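Local coordinates for protein hydrolase, haloacid dehalogenase-like family (Chlorobaculum tepidum, PDB 2HCF) that probably acts as a magnesium-dependent hydrolase of the haloacid dehalogenase superfamily, built from a Rossmann-like core and a helical cap, at residues R4-F9 against A166-S171; T14-E19 against H126-P131; R24-A29 against E77-L82; Y34-S39 against V61-A66; R192-A197 against T213-F218. One frame throughout, in Å; residues are numbered along the deposited sequence.

Contact 1: residues R4-F9 against A166-S171; sequences RTLVLF and ANYSPS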
# COMPACT_ATOMS: atom_id res chain seq x y z
N ARG A 4 -4.15 -22.75 -4.62
CA ARG A 4 -3.40 -21.82 -3.76
C ARG A 4 -3.58 -20.40 -4.28
O ARG A 4 -3.31 -20.15 -5.46
CB ARG A 4 -1.91 -22.16 -3.72
CG ARG A 4 -1.57 -23.37 -2.83
CD ARG A 4 -0.07 -23.47 -2.54
NE ARG A 4 0.67 -24.27 -3.52
CZ ARG A 4 2.00 -24.39 -3.56
NH1 ARG A 4 2.77 -23.77 -2.67
NH2 ARG A 4 2.58 -25.14 -4.49
N THR A 5 -4.05 -19.48 -3.41
CA THR A 5 -4.32 -18.07 -3.77
C THR A 5 -3.37 -17.07 -3.10
O THR A 5 -3.07 -17.18 -1.91
CB THR A 5 -5.75 -17.70 -3.42
OG1 THR A 5 -6.62 -18.47 -4.24
CG2 THR A 5 -6.04 -16.22 -3.68
N LEU A 6 -2.92 -16.10 -3.90
CA LEU A 6 -2.03 -15.03 -3.48
C LEU A 6 -2.88 -13.77 -3.33
O LEU A 6 -3.51 -13.31 -4.30
CB LEU A 6 -0.91 -14.81 -4.51
CG LEU A 6 0.00 -13.59 -4.27
CD1 LEU A 6 0.66 -13.70 -2.93
CD2 LEU A 6 1.06 -13.38 -5.32
N VAL A 7 -2.92 -13.23 -2.12
CA VAL A 7 -3.71 -12.06 -1.84
C VAL A 7 -2.84 -10.89 -1.34
O VAL A 7 -2.24 -10.96 -0.26
CB VAL A 7 -4.80 -12.38 -0.78
CG1 VAL A 7 -5.77 -11.22 -0.68
CG2 VAL A 7 -5.54 -13.66 -1.15
N LEU A 8 -2.85 -9.81 -2.11
CA LEU A 8 -1.98 -8.66 -1.88
C LEU A 8 -2.83 -7.44 -1.52
O LEU A 8 -3.73 -7.05 -2.25
CB LEU A 8 -1.12 -8.41 -3.12
CG LEU A 8 -0.20 -9.55 -3.57
CD1 LEU A 8 0.41 -9.21 -4.92
CD2 LEU A 8 0.88 -9.85 -2.55
N PHE A 9 -2.51 -6.83 -0.39
CA PHE A 9 -3.25 -5.72 0.19
C PHE A 9 -2.41 -4.45 0.20
O PHE A 9 -1.22 -4.46 0.63
CB PHE A 9 -3.56 -6.00 1.67
CG PHE A 9 -4.78 -6.86 1.91
CD1 PHE A 9 -6.04 -6.28 2.03
CD2 PHE A 9 -4.67 -8.24 2.12
CE1 PHE A 9 -7.16 -7.05 2.29
CE2 PHE A 9 -5.77 -9.01 2.37
CZ PHE A 9 -7.03 -8.41 2.46
N ALA A 166 4.86 -21.96 -5.46
CA ALA A 166 3.60 -21.90 -6.19
C ALA A 166 3.76 -21.04 -7.43
O ALA A 166 4.25 -19.93 -7.34
CB ALA A 166 2.49 -21.33 -5.28
N ASN A 167 3.30 -21.52 -8.57
CA ASN A 167 3.30 -20.72 -9.78
C ASN A 167 1.89 -20.17 -9.96
O ASN A 167 1.09 -20.74 -10.69
CB ASN A 167 3.71 -21.59 -10.99
CG ASN A 167 3.87 -20.78 -12.28
OD1 ASN A 167 4.79 -19.96 -12.41
ND2 ASN A 167 2.97 -21.02 -13.24
N TYR A 168 1.58 -19.08 -9.26
CA TYR A 168 0.22 -18.53 -9.25
C TYR A 168 -0.18 -18.12 -10.64
O TYR A 168 0.57 -17.39 -11.29
CB TYR A 168 0.11 -17.32 -8.31
CG TYR A 168 0.40 -17.69 -6.88
CD1 TYR A 168 -0.58 -18.24 -6.08
CD2 TYR A 168 1.66 -17.50 -6.35
CE1 TYR A 168 -0.30 -18.61 -4.77
CE2 TYR A 168 1.95 -17.86 -5.05
CZ TYR A 168 0.97 -18.41 -4.26
OH TYR A 168 1.28 -18.75 -2.96
N SER A 169 -1.33 -18.58 -11.10
CA SER A 169 -1.89 -18.12 -12.37
C SER A 169 -2.68 -16.84 -12.12
O SER A 169 -3.03 -16.55 -10.97
CB SER A 169 -2.79 -19.20 -12.98
OG SER A 169 -4.08 -19.16 -12.40
N PRO A 170 -2.99 -16.08 -13.18
CA PRO A 170 -3.69 -14.81 -13.01
C PRO A 170 -4.96 -14.88 -12.14
O PRO A 170 -5.15 -14.03 -11.27
CB PRO A 170 -4.04 -14.42 -14.46
CG PRO A 170 -2.96 -15.04 -15.26
CD PRO A 170 -2.74 -16.36 -14.61
N SER A 171 -5.78 -15.92 -12.31
CA SER A 171 -7.02 -16.04 -11.55
C SER A 171 -6.77 -16.38 -10.11
O SER A 171 -7.70 -16.29 -9.31
CB SER A 171 -7.92 -17.12 -12.12
OG SER A 171 -7.26 -18.38 -12.15
O HOH W 1 -0.78 -19.30 -1.75
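Leu-6 and Tyr-168 make the central contact: CB of Leu-6 sits 3.8 Å from the centroid of the Tyr-168 ring and only 10° off its normal, a CH-pi contact over the middle of the face. The opposite face carries CB of Ala-166, displaced toward the rim, which places the ring between a strand residue and a residue of its own loop. At the ring edge, near its plane, the carbonyl O of Arg-4 lies 3.4 Å from Tyr-168 CD1. The Arg-4 chain is bent at chi3 (-90°), and its guanidinium lies with Ala-166 CB over the centre of one face, 3.5 Å from Arg-4 CZ. The same methyl therefore serves two flat groups. A water also bridges the segments: it donates to Thr-5 O at 3.1 Å and lies 2.5 Å from Tyr-168 OH, in the plane of the ring.

Farther out, Thr-164 positions both flat groups. Its carbonyl accepts from Arg-4 NH1, its OG1 makes a weak hydrogen bond with Tyr-168 OH, and the same OG1 bonds Ala-166 N. Leu-6 is fixed through backbone bonds to Gln-172 and Val-174, while Thr-5 is paired on the other edge with Asp-110 and Leu-112. Leu-157 and Ala-160 of helix 152-164 also touch the tyrosine ring.

No direct hydrogen bond joins the two segments. The start of strand 5-9 is thus held to this loop by apolar and CH-pi packing, with the polar link carried by the bridging water; the phenol oxygen has that water and the weak bond to Thr-164 OG1.

Contact 2: residues T14-E19 against H126-P131; sequences TLLKVE and HKLKLP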
# COMPACT_ATOMS: atom_id res chain seq x y z
N THR A 14 -7.29 1.30 2.75
CA THR A 14 -7.70 -0.07 2.54
C THR A 14 -7.73 -0.85 3.86
O THR A 14 -8.76 -1.40 4.25
CB THR A 14 -6.76 -0.77 1.56
OG1 THR A 14 -6.74 -0.07 0.30
CG2 THR A 14 -7.18 -2.21 1.30
N LEU A 15 -6.59 -0.89 4.54
CA LEU A 15 -6.55 -1.51 5.89
C LEU A 15 -6.72 -0.50 7.01
O LEU A 15 -7.29 -0.80 8.06
CB LEU A 15 -5.23 -2.24 6.08
CG LEU A 15 -4.90 -3.34 5.08
CD1 LEU A 15 -3.47 -3.86 5.34
CD2 LEU A 15 -5.91 -4.46 5.20
N LEU A 16 -6.17 0.68 6.82
CA LEU A 16 -6.17 1.68 7.87
C LEU A 16 -6.00 3.06 7.26
O LEU A 16 -5.75 3.19 6.04
CB LEU A 16 -5.05 1.39 8.88
CG LEU A 16 -3.59 1.29 8.35
CD1 LEU A 16 -2.93 2.66 8.13
CD2 LEU A 16 -2.75 0.49 9.38
N LYS A 17 -6.17 4.06 8.13
CA LYS A 17 -5.86 5.46 7.84
C LYS A 17 -5.02 6.04 8.94
O LYS A 17 -5.07 5.56 10.09
CB LYS A 17 -7.12 6.30 7.72
CG LYS A 17 -7.90 5.95 6.46
CD LYS A 17 -9.13 6.78 6.30
CE LYS A 17 -9.88 6.32 5.03
NZ LYS A 17 -11.15 7.04 4.80
N VAL A 18 -4.24 7.05 8.56
CA VAL A 18 -3.36 7.74 9.48
C VAL A 18 -3.77 9.18 9.60
O VAL A 18 -4.24 9.78 8.64
CB VAL A 18 -1.89 7.71 9.02
CG1 VAL A 18 -0.96 8.17 10.19
CG2 VAL A 18 -1.51 6.29 8.59
N GLU A 19 -3.52 9.74 10.78
CA GLU A 19 -3.80 11.12 11.09
C GLU A 19 -2.91 12.06 10.23
O GLU A 19 -1.92 11.62 9.68
CB GLU A 19 -3.62 11.27 12.61
CG GLU A 19 -3.90 12.55 13.19
CD GLU A 19 -5.30 13.01 13.01
OE1 GLU A 19 -6.21 12.51 13.72
OE2 GLU A 19 -5.47 13.94 12.21
N HIS A 126 5.33 -0.01 10.25
CA HIS A 126 5.10 0.66 11.54
C HIS A 126 3.61 1.06 11.66
O HIS A 126 2.99 0.90 12.70
CB HIS A 126 5.97 1.90 11.71
CG HIS A 126 5.91 2.47 13.10
ND1 HIS A 126 6.34 1.76 14.20
CD2 HIS A 126 5.44 3.64 13.56
CE1 HIS A 126 6.16 2.50 15.28
NE2 HIS A 126 5.61 3.64 14.92
N LYS A 127 3.03 1.56 10.58
CA LYS A 127 1.60 1.81 10.60
C LYS A 127 0.77 0.54 10.98
O LYS A 127 -0.26 0.63 11.65
CB LYS A 127 1.15 2.30 9.21
CG LYS A 127 1.60 3.70 8.82
CD LYS A 127 1.18 4.07 7.36
CE LYS A 127 1.69 5.42 6.95
NZ LYS A 127 1.21 5.76 5.52
N LEU A 128 1.16 -0.62 10.45
CA LEU A 128 0.43 -1.88 10.65
C LEU A 128 0.68 -2.40 12.07
O LEU A 128 -0.21 -2.98 12.71
CB LEU A 128 0.89 -2.94 9.63
CG LEU A 128 0.65 -2.68 8.13
CD1 LEU A 128 1.39 -3.78 7.43
CD2 LEU A 128 -0.78 -2.71 7.79
N LYS A 129 1.88 -2.15 12.58
CA LYS A 129 2.26 -2.60 13.95
C LYS A 129 1.52 -1.89 15.09
O LYS A 129 1.26 -2.49 16.20
CB LYS A 129 3.76 -2.36 14.15
CG LYS A 129 4.69 -3.46 13.63
CD LYS A 129 6.14 -3.25 14.12
CE LYS A 129 7.17 -4.04 13.25
NZ LYS A 129 7.74 -5.25 13.94
N LEU A 130 1.25 -0.61 14.90
CA LEU A 130 0.54 0.17 15.94
C LEU A 130 -0.78 -0.50 16.31
O LEU A 130 -0.96 -0.86 17.44
CB LEU A 130 0.40 1.64 15.54
CG LEU A 130 1.73 2.39 15.60
CD1 LEU A 130 1.65 3.74 14.97
CD2 LEU A 130 2.22 2.51 17.04
N PRO A 131 -1.69 -0.73 15.35
CA PRO A 131 -2.89 -1.52 15.66
C PRO A 131 -2.72 -3.06 15.70
O PRO A 131 -3.69 -3.78 15.91
CB PRO A 131 -3.85 -1.11 14.55
CG PRO A 131 -2.98 -0.86 13.42
CD PRO A 131 -1.72 -0.26 13.96
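Val-18 and Lys-127 cross at about a right angle, the valine CG2 resting on the middle of the lysine chain at 3.7 Å from both its CD and its CE. Beyond CG the lysine is fully extended, so its methylenes run past Val-18 and carry NZ to polar partners elsewhere: a salt bridge to Asp-12 and hydrogen bonds to Asn-119 and Asn-22. Three side chains thus grip the ammonium group. Leu-16 meets the helix backbone differently. Its CG takes the crowded position between backbone N and carbonyl carbon (chi1 57°), and its CD2 meets Lys-127 O at 3.4 Å, a buried carbonyl with no hydrogen-bond partner in the model. The same methyl lies 4.1 Å from Leu-128 CD2 and touches the Pro-131 ring at CG. Leu-15 and Leu-128 cross obliquely, meeting through CD1 of the first and CD2 of the second at 3.8 Å.

Strand 16-18 pairs antiparallel with strand 92-94, whose Ile-92 packs on Leu-16 and Val-18. Such a hairpin, just after the DxDxT sequence and with the helical cap inserted between its strands, fits the flap of haloacid dehalogenase-like enzymes; Lys-127 ties it to Asp-12 of the magnesium site.

Contact 3: residues R24-A29 against E77-L82; sequences RVLADA and ETYIAL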
# COMPACT_ATOMS: atom_id res chain seq x y z
N ARG A 24 2.91 15.96 7.77
CA ARG A 24 3.82 16.86 8.44
C ARG A 24 5.16 16.23 8.80
O ARG A 24 6.16 16.92 8.81
CB ARG A 24 3.13 17.45 9.67
CG ARG A 24 1.88 18.26 9.26
CD ARG A 24 1.35 19.16 10.42
NE ARG A 24 1.16 18.37 11.65
CZ ARG A 24 0.06 17.68 11.95
NH1 ARG A 24 -0.99 17.68 11.14
NH2 ARG A 24 0.01 16.99 13.09
N VAL A 25 5.17 14.94 9.10
CA VAL A 25 6.40 14.17 9.24
C VAL A 25 7.22 14.21 7.96
O VAL A 25 8.42 14.43 7.99
CB VAL A 25 6.09 12.68 9.61
CG1 VAL A 25 7.33 11.79 9.44
CG2 VAL A 25 5.55 12.58 11.01
N LEU A 26 6.58 14.00 6.82
CA LEU A 26 7.31 14.10 5.57
C LEU A 26 7.85 15.51 5.34
O LEU A 26 9.01 15.66 4.98
CB LEU A 26 6.46 13.66 4.37
CG LEU A 26 7.24 13.63 3.03
CD1 LEU A 26 8.42 12.68 3.02
CD2 LEU A 26 6.31 13.29 1.90
N ALA A 27 7.01 16.52 5.53
CA ALA A 27 7.44 17.90 5.27
C ALA A 27 8.65 18.26 6.14
O ALA A 27 9.62 18.83 5.65
CB ALA A 27 6.29 18.87 5.52
N ASP A 28 8.58 17.90 7.41
CA ASP A 28 9.69 18.09 8.33
C ASP A 28 10.98 17.37 7.94
O ASP A 28 12.08 17.88 8.20
CB ASP A 28 9.27 17.67 9.76
CG ASP A 28 8.42 18.72 10.45
OD1 ASP A 28 8.30 19.85 9.90
OD2 ASP A 28 7.87 18.45 11.54
N ALA A 29 10.87 16.18 7.35
CA ALA A 29 12.04 15.42 6.95
C ALA A 29 12.69 16.06 5.73
O ALA A 29 13.92 16.19 5.67
CB ALA A 29 11.66 13.98 6.66
N GLU A 77 15.39 7.92 4.98
CA GLU A 77 15.74 7.49 6.33
C GLU A 77 15.24 8.47 7.40
O GLU A 77 14.81 8.05 8.47
CB GLU A 77 17.26 7.33 6.47
N THR A 78 15.33 9.76 7.11
CA THR A 78 14.89 10.80 8.04
C THR A 78 13.36 10.71 8.23
O THR A 78 12.88 10.72 9.37
CB THR A 78 15.33 12.21 7.54
OG1 THR A 78 16.77 12.26 7.42
CG2 THR A 78 14.86 13.33 8.50
N TYR A 79 12.63 10.57 7.13
CA TYR A 79 11.16 10.40 7.15
C TYR A 79 10.75 9.18 8.01
O TYR A 79 9.92 9.28 8.90
CB TYR A 79 10.62 10.27 5.71
CG TYR A 79 9.21 9.73 5.68
CD1 TYR A 79 8.15 10.49 6.13
CD2 TYR A 79 8.95 8.43 5.26
CE1 TYR A 79 6.85 9.99 6.15
CE2 TYR A 79 7.67 7.92 5.26
CZ TYR A 79 6.62 8.70 5.72
OH TYR A 79 5.34 8.22 5.74
N ILE A 80 11.39 8.04 7.74
CA ILE A 80 11.07 6.81 8.45
C ILE A 80 11.32 6.97 9.95
O ILE A 80 10.47 6.60 10.78
CB ILE A 80 11.88 5.60 7.88
CG1 ILE A 80 11.41 5.28 6.47
CG2 ILE A 80 11.78 4.40 8.79
CD1 ILE A 80 12.34 4.41 5.66
N ALA A 81 12.49 7.49 10.30
CA ALA A 81 12.86 7.65 11.69
C ALA A 81 11.91 8.61 12.40
O ALA A 81 11.45 8.34 13.52
CB ALA A 81 14.29 8.16 11.79
N LEU A 82 11.58 9.71 11.73
CA LEU A 82 10.67 10.70 12.32
C LEU A 82 9.26 10.13 12.49
O LEU A 82 8.61 10.38 13.51
CB LEU A 82 10.62 11.93 11.43
CG LEU A 82 10.51 13.28 12.11
CD1 LEU A 82 11.48 13.42 13.29
CD2 LEU A 82 10.77 14.35 11.04
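Tyr-79 packs against Val-25, Leu-26 and Ala-29 where two helices of the cap cross, an arrangement that fits the all-helical C1-type cap of haloacid dehalogenase-like enzymes. The short segments cross steeply, with 137° between their N-to-C directions and axes 8.6 Å apart at closest approach.

Starting at the backbone, Tyr-79 CB lies 4.0 Å from Ala-29 CB, at the point where the CA atoms of these two residues come within 5.1 Å. CG stands anti to the backbone N (chi1 164°) and meets CD1 of Leu-26. The next atom, CD1, is the busiest: Val-25 CG1 is 3.6 Å from it, Leu-26 CA 3.7 Å, and Leu-26 CD1 is also in contact. CE1 also touches Val-25 CG1. At the tip, OH leaves the apolar patch and hydrogen-bonds Asn-22 ND2, one turn earlier on the facing helix. The side chains of Val-25 and Tyr-79 cross at about a right angle, those of Leu-26 and Tyr-79 obliquely.

Beside the tyrosine, Thr-78 CG2 touches Ala-29 CB at 3.7 Å, and Asp-28 sends its carboxylate to Arg-86 in a salt bridge, while its CB touches Leu-82 CD2 at 3.9 Å.

Contact 4: residues Y34-S39 against V61-A66; sequences YGTEGS and VGLERA. With MG (magnesium ion), chain C.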
# COMPACT_ATOMS: atom_id res chain seq x y z
N TYR A 34 16.66 18.81 2.57
CA TYR A 34 16.79 19.71 1.42
C TYR A 34 16.62 21.21 1.74
O TYR A 34 16.90 22.05 0.89
CB TYR A 34 15.76 19.35 0.36
CG TYR A 34 15.89 17.96 -0.22
CD1 TYR A 34 16.77 17.70 -1.27
CD2 TYR A 34 15.11 16.91 0.26
CE1 TYR A 34 16.86 16.42 -1.82
CE2 TYR A 34 15.20 15.65 -0.27
CZ TYR A 34 16.06 15.41 -1.31
OH TYR A 34 16.14 14.14 -1.81
N GLY A 35 16.14 21.54 2.94
CA GLY A 35 15.81 22.92 3.30
C GLY A 35 14.37 23.35 3.02
O GLY A 35 13.92 24.35 3.54
N THR A 36 13.65 22.58 2.22
CA THR A 36 12.28 22.91 1.84
C THR A 36 11.42 21.66 1.91
O THR A 36 11.91 20.56 1.68
CB THR A 36 12.22 23.49 0.43
OG1 THR A 36 10.87 23.82 0.11
CG2 THR A 36 12.77 22.52 -0.61
N GLU A 37 10.15 21.84 2.25
CA GLU A 37 9.16 20.77 2.17
C GLU A 37 8.56 20.64 0.79
O GLU A 37 7.73 19.78 0.55
CB GLU A 37 8.03 20.95 3.20
CG GLU A 37 7.22 22.25 3.09
CD GLU A 37 5.98 22.25 4.00
OE1 GLU A 37 4.93 21.73 3.58
OE2 GLU A 37 6.07 22.79 5.13
N GLY A 38 9.01 21.47 -0.14
CA GLY A 38 8.48 21.44 -1.45
C GLY A 38 7.11 22.06 -1.43
O GLY A 38 6.80 22.88 -0.56
N SER A 39 6.29 21.67 -2.39
CA SER A 39 5.00 22.27 -2.58
C SER A 39 4.12 21.34 -3.37
O SER A 39 4.45 20.95 -4.48
CB SER A 39 5.15 23.61 -3.34
OG SER A 39 3.95 24.36 -3.35
N VAL A 61 8.94 22.76 -6.70
CA VAL A 61 9.59 23.99 -6.32
C VAL A 61 10.90 24.26 -7.10
O VAL A 61 11.60 25.22 -6.80
CB VAL A 61 9.79 24.10 -4.79
CG1 VAL A 61 8.47 24.06 -4.09
CG2 VAL A 61 10.71 23.03 -4.25
N GLY A 62 11.20 23.45 -8.10
CA GLY A 62 12.29 23.72 -9.04
C GLY A 62 13.56 22.89 -8.89
O GLY A 62 14.52 23.11 -9.62
N LEU A 63 13.59 21.95 -7.95
CA LEU A 63 14.75 21.05 -7.81
C LEU A 63 14.86 20.09 -9.00
O LEU A 63 13.87 19.57 -9.45
CB LEU A 63 14.64 20.22 -6.53
CG LEU A 63 15.12 20.84 -5.21
CD1 LEU A 63 14.04 21.69 -4.56
CD2 LEU A 63 15.59 19.77 -4.24
N GLU A 64 16.07 19.88 -9.52
CA GLU A 64 16.29 18.91 -10.63
C GLU A 64 16.24 17.49 -10.09
O GLU A 64 16.50 17.30 -8.92
CB GLU A 64 17.63 19.15 -11.34
CG GLU A 64 17.82 20.57 -11.87
CD GLU A 64 16.73 20.95 -12.87
OE1 GLU A 64 16.23 20.04 -13.59
OE2 GLU A 64 16.37 22.16 -12.94
N ARG A 65 15.90 16.51 -10.94
CA ARG A 65 15.80 15.11 -10.47
C ARG A 65 17.11 14.65 -9.88
O ARG A 65 17.12 14.05 -8.81
CB ARG A 65 15.36 14.16 -11.57
CG ARG A 65 13.85 14.06 -11.71
CD ARG A 65 13.45 12.94 -12.65
NE ARG A 65 13.45 11.65 -11.95
CZ ARG A 65 12.40 11.13 -11.32
NH1 ARG A 65 11.23 11.78 -11.30
NH2 ARG A 65 12.52 9.95 -10.72
N ALA A 66 18.21 14.97 -10.54
CA ALA A 66 19.54 14.58 -10.06
C ALA A 66 19.81 15.15 -8.69
O ALA A 66 20.45 14.50 -7.88
CB ALA A 66 20.63 15.04 -11.04
MG MG C . 14.82 23.11 -13.88
O HOH W 2 13.67 23.36 -12.01
O HOH W 3 13.55 24.01 -15.05
O HOH W 4 16.04 24.98 -13.38
O HOH W 5 16.38 22.59 -15.39
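Gly-38 and Val-61 bring the two backbones nearest, their CA atoms 5.6 Å apart, where a loop after helix 21-34 meets the turn before helix 65-86: Gly-35, with phi 92°, has just ended the first helix, and Gly-38 also has positive phi.

Val-61 gives the largest single share of the touching surface. Its CG1, anti to the carbonyl carbon, presses on Ser-39 CB at 3.4 Å, tighter than ordinary van der Waals contact, and also meets the carbonyl C of Gly-38. Its CG2 lies 3.9 Å from Gly-38 CA and, more loosely, 4.2 Å from Thr-36 CG2. Thr-36 divides its side chain between two tasks: the methyl faces Val-61 and Leu-63, while OG1 accepts from Gly-38 N at 3.0 Å with an N-H...O angle of 161°, closing an ST turn that shapes the loop. Leu-63 forks between the partners: CD1 meets the Thr-36 methyl, and CD2 touches Tyr-34 CD1 at 3.8 Å. Beyond this patch, Tyr-34 OH hydrogen-bonds the carbonyl of Ile-68.

Glu-64, at the N-cap position of helix 65-86, is bent at chi2 and binds a magnesium ion through OE2 at 2.0 Å. Four waters are also ligands, and one of them donates to Gly-62 O, so the backbone helps hold the hydration shell.

With Glu-64 as its protein ligand in this chain, the ion has the water-rich shell of a peripheral, surface-bound magnesium, distinct from the Asp-10, Asp-12 and Asp-178 site. The apolar patch joins a helix-ending loop to the turn before helix 65-86, both at the outer end of the helical cap.

Contact 5: residues R192-A197 against T213-F218; sequences RSIAVA and TLFKNF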
# COMPACT_ATOMS: atom_id res chain seq x y z
N ARG A 192 -6.85 -10.54 -10.42
CA ARG A 192 -8.19 -10.14 -10.01
C ARG A 192 -8.06 -8.94 -9.07
O ARG A 192 -7.46 -9.06 -7.99
CB ARG A 192 -8.91 -11.30 -9.30
CG ARG A 192 -9.21 -12.48 -10.22
CD ARG A 192 -10.17 -13.50 -9.62
NE ARG A 192 -9.51 -14.36 -8.64
CZ ARG A 192 -9.84 -14.49 -7.36
NH1 ARG A 192 -10.82 -13.77 -6.80
NH2 ARG A 192 -9.15 -15.33 -6.61
N SER A 193 -8.61 -7.80 -9.46
CA SER A 193 -8.59 -6.61 -8.64
C SER A 193 -9.88 -6.55 -7.85
O SER A 193 -10.96 -6.79 -8.38
CB SER A 193 -8.40 -5.34 -9.47
OG SER A 193 -9.39 -5.23 -10.45
N ILE A 194 -9.74 -6.29 -6.54
CA ILE A 194 -10.88 -5.97 -5.70
C ILE A 194 -10.64 -4.56 -5.16
O ILE A 194 -9.67 -4.32 -4.46
CB ILE A 194 -11.05 -6.96 -4.52
CG1 ILE A 194 -11.39 -8.38 -4.99
CG2 ILE A 194 -12.11 -6.46 -3.53
CD1 ILE A 194 -11.15 -9.43 -3.87
N ALA A 195 -11.51 -3.64 -5.52
CA ALA A 195 -11.41 -2.25 -5.07
C ALA A 195 -12.38 -2.08 -3.92
O ALA A 195 -13.47 -2.68 -3.94
CB ALA A 195 -11.75 -1.33 -6.18
N VAL A 196 -11.99 -1.26 -2.94
CA VAL A 196 -12.82 -0.95 -1.80
C VAL A 196 -12.88 0.57 -1.65
O VAL A 196 -11.85 1.25 -1.69
CB VAL A 196 -12.30 -1.69 -0.53
CG1 VAL A 196 -10.89 -1.31 -0.22
CG2 VAL A 196 -13.23 -1.47 0.64
N ALA A 197 -14.10 1.12 -1.54
CA ALA A 197 -14.31 2.58 -1.62
C ALA A 197 -14.24 3.21 -0.23
O ALA A 197 -15.07 4.05 0.14
CB ALA A 197 -15.64 2.88 -2.31
N THR A 213 -13.98 -6.60 -8.88
CA THR A 213 -15.05 -6.49 -7.90
C THR A 213 -14.87 -5.17 -7.20
O THR A 213 -13.74 -4.66 -7.11
CB THR A 213 -14.93 -7.66 -6.91
OG1 THR A 213 -15.01 -8.87 -7.67
CG2 THR A 213 -16.03 -7.64 -5.84
N LEU A 214 -15.99 -4.63 -6.68
CA LEU A 214 -16.03 -3.35 -5.96
C LEU A 214 -16.92 -3.42 -4.71
O LEU A 214 -18.14 -3.69 -4.77
CB LEU A 214 -16.50 -2.26 -6.90
CG LEU A 214 -16.57 -0.84 -6.32
CD1 LEU A 214 -15.31 -0.36 -5.68
CD2 LEU A 214 -17.01 0.11 -7.41
N PHE A 215 -16.29 -3.19 -3.57
CA PHE A 215 -16.92 -3.15 -2.28
C PHE A 215 -17.05 -1.73 -1.74
O PHE A 215 -16.20 -0.91 -1.98
CB PHE A 215 -16.07 -3.93 -1.26
CG PHE A 215 -16.26 -5.42 -1.32
CD1 PHE A 215 -15.55 -6.19 -2.23
CD2 PHE A 215 -17.13 -6.06 -0.45
CE1 PHE A 215 -15.73 -7.57 -2.29
CE2 PHE A 215 -17.32 -7.43 -0.50
CZ PHE A 215 -16.62 -8.20 -1.42
N LYS A 216 -18.07 -1.50 -0.94
CA LYS A 216 -18.18 -0.26 -0.20
C LYS A 216 -17.20 -0.29 0.94
O LYS A 216 -16.48 0.69 1.20
CB LYS A 216 -19.62 -0.07 0.29
CG LYS A 216 -19.93 1.30 0.96
CD LYS A 216 -19.67 2.48 0.00
CE LYS A 216 -20.46 3.73 0.37
NZ LYS A 216 -20.52 3.91 1.86
N ASN A 217 -17.18 -1.42 1.63
CA ASN A 217 -16.29 -1.61 2.76
C ASN A 217 -16.19 -3.12 3.03
O ASN A 217 -16.80 -3.90 2.30
CB ASN A 217 -16.83 -0.85 3.97
CG ASN A 217 -18.26 -1.24 4.31
OD1 ASN A 217 -18.56 -2.40 4.54
ND2 ASN A 217 -19.15 -0.25 4.35
N PHE A 218 -15.47 -3.52 4.08
CA PHE A 218 -15.28 -4.95 4.35
C PHE A 218 -16.07 -5.41 5.58
O PHE A 218 -15.66 -6.35 6.26
CB PHE A 218 -13.79 -5.27 4.57
CG PHE A 218 -12.89 -5.04 3.38
CD1 PHE A 218 -13.28 -5.35 2.09
CD2 PHE A 218 -11.59 -4.56 3.58
CE1 PHE A 218 -12.39 -5.17 1.00
CE2 PHE A 218 -10.71 -4.38 2.51
CZ PHE A 218 -11.13 -4.69 1.22
O HOH W 6 -12.20 -9.24 -8.58
O HOH W 7 -16.88 3.32 2.25
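Ser-193 O is gripped twice: Thr-213 N donates to it at 3.1 Å, in the carbonyl plane but with a bent N-H...O angle of 147°, and a water donates at 2.8 Å. That water also hydrogen-bonds Thr-213 OG1, tying the threonine side chain back to the neighbouring strand. The two middle rungs are nearly straight: Ala-195 N gives to Thr-213 O at 2.9 Å, and Phe-215 N gives to Ala-195 O at 2.9 Å with an angle of 172°. Ala-197 N closes the run on Phe-215 O at 3.0 Å in a more bent bond. Ala-195 thus bonds through both its N and its O to residues flanking Leu-214, the register of a parallel pair; the strand axes are inclined by 20°. Past the last rung, a second water donates to both Ala-197 O and Lys-216 O.

On one face Ile-194 CG2, anti to its backbone N, touches Phe-215 CD1 at 3.7 Å. Val-196, on the same face, crosses the Phe-218 side chain at about a right angle and puts CG2 over that ring, 4.0 Å from the centroid, in a CH-pi contact offset toward the rim. On the other face Leu-214 CD1 packs on Ala-195 CB at 3.7 Å.

Strand 213-215 forms the outer edge of the central parallel sheet and strand 192-196 lies between it and strand 173-177. Helix 203-207, which connects the pair as a beta-alpha-beta unit, covers Leu-214 through Met-203 and Leu-206, while helix 221-229 lies on the face of Ile-194 and Phe-215, touching them through Ile-228 and Val-224.

In the fold
Contacts 1 and 5 belong to the central parallel sheet, their centres about 17 Å apart, and are joined by a probable hydrogen bond from Arg-192 NE to Ser-171 O (2.7 Å). Contact 2 adjoins both: Leu-15 CD2 packs on Phe-9 CD1 at 3.7 Å, and Thr-14 CG2 reaches Val-196 CG1. Contacts 2 and 5 lie near the magnesium site of Asp-10, Asp-12 and Asp-178, the side chains of Leu-15 and Val-196 about 9 and 8 Å from the metal; contact 1 is farther back on the sheet. Contacts 3 and 4 share helix 65-86 in the cap and touch through Ala-27 and Glu-37. Contact 4, centred about 40 Å from contact 1, carries a separate peripheral magnesium.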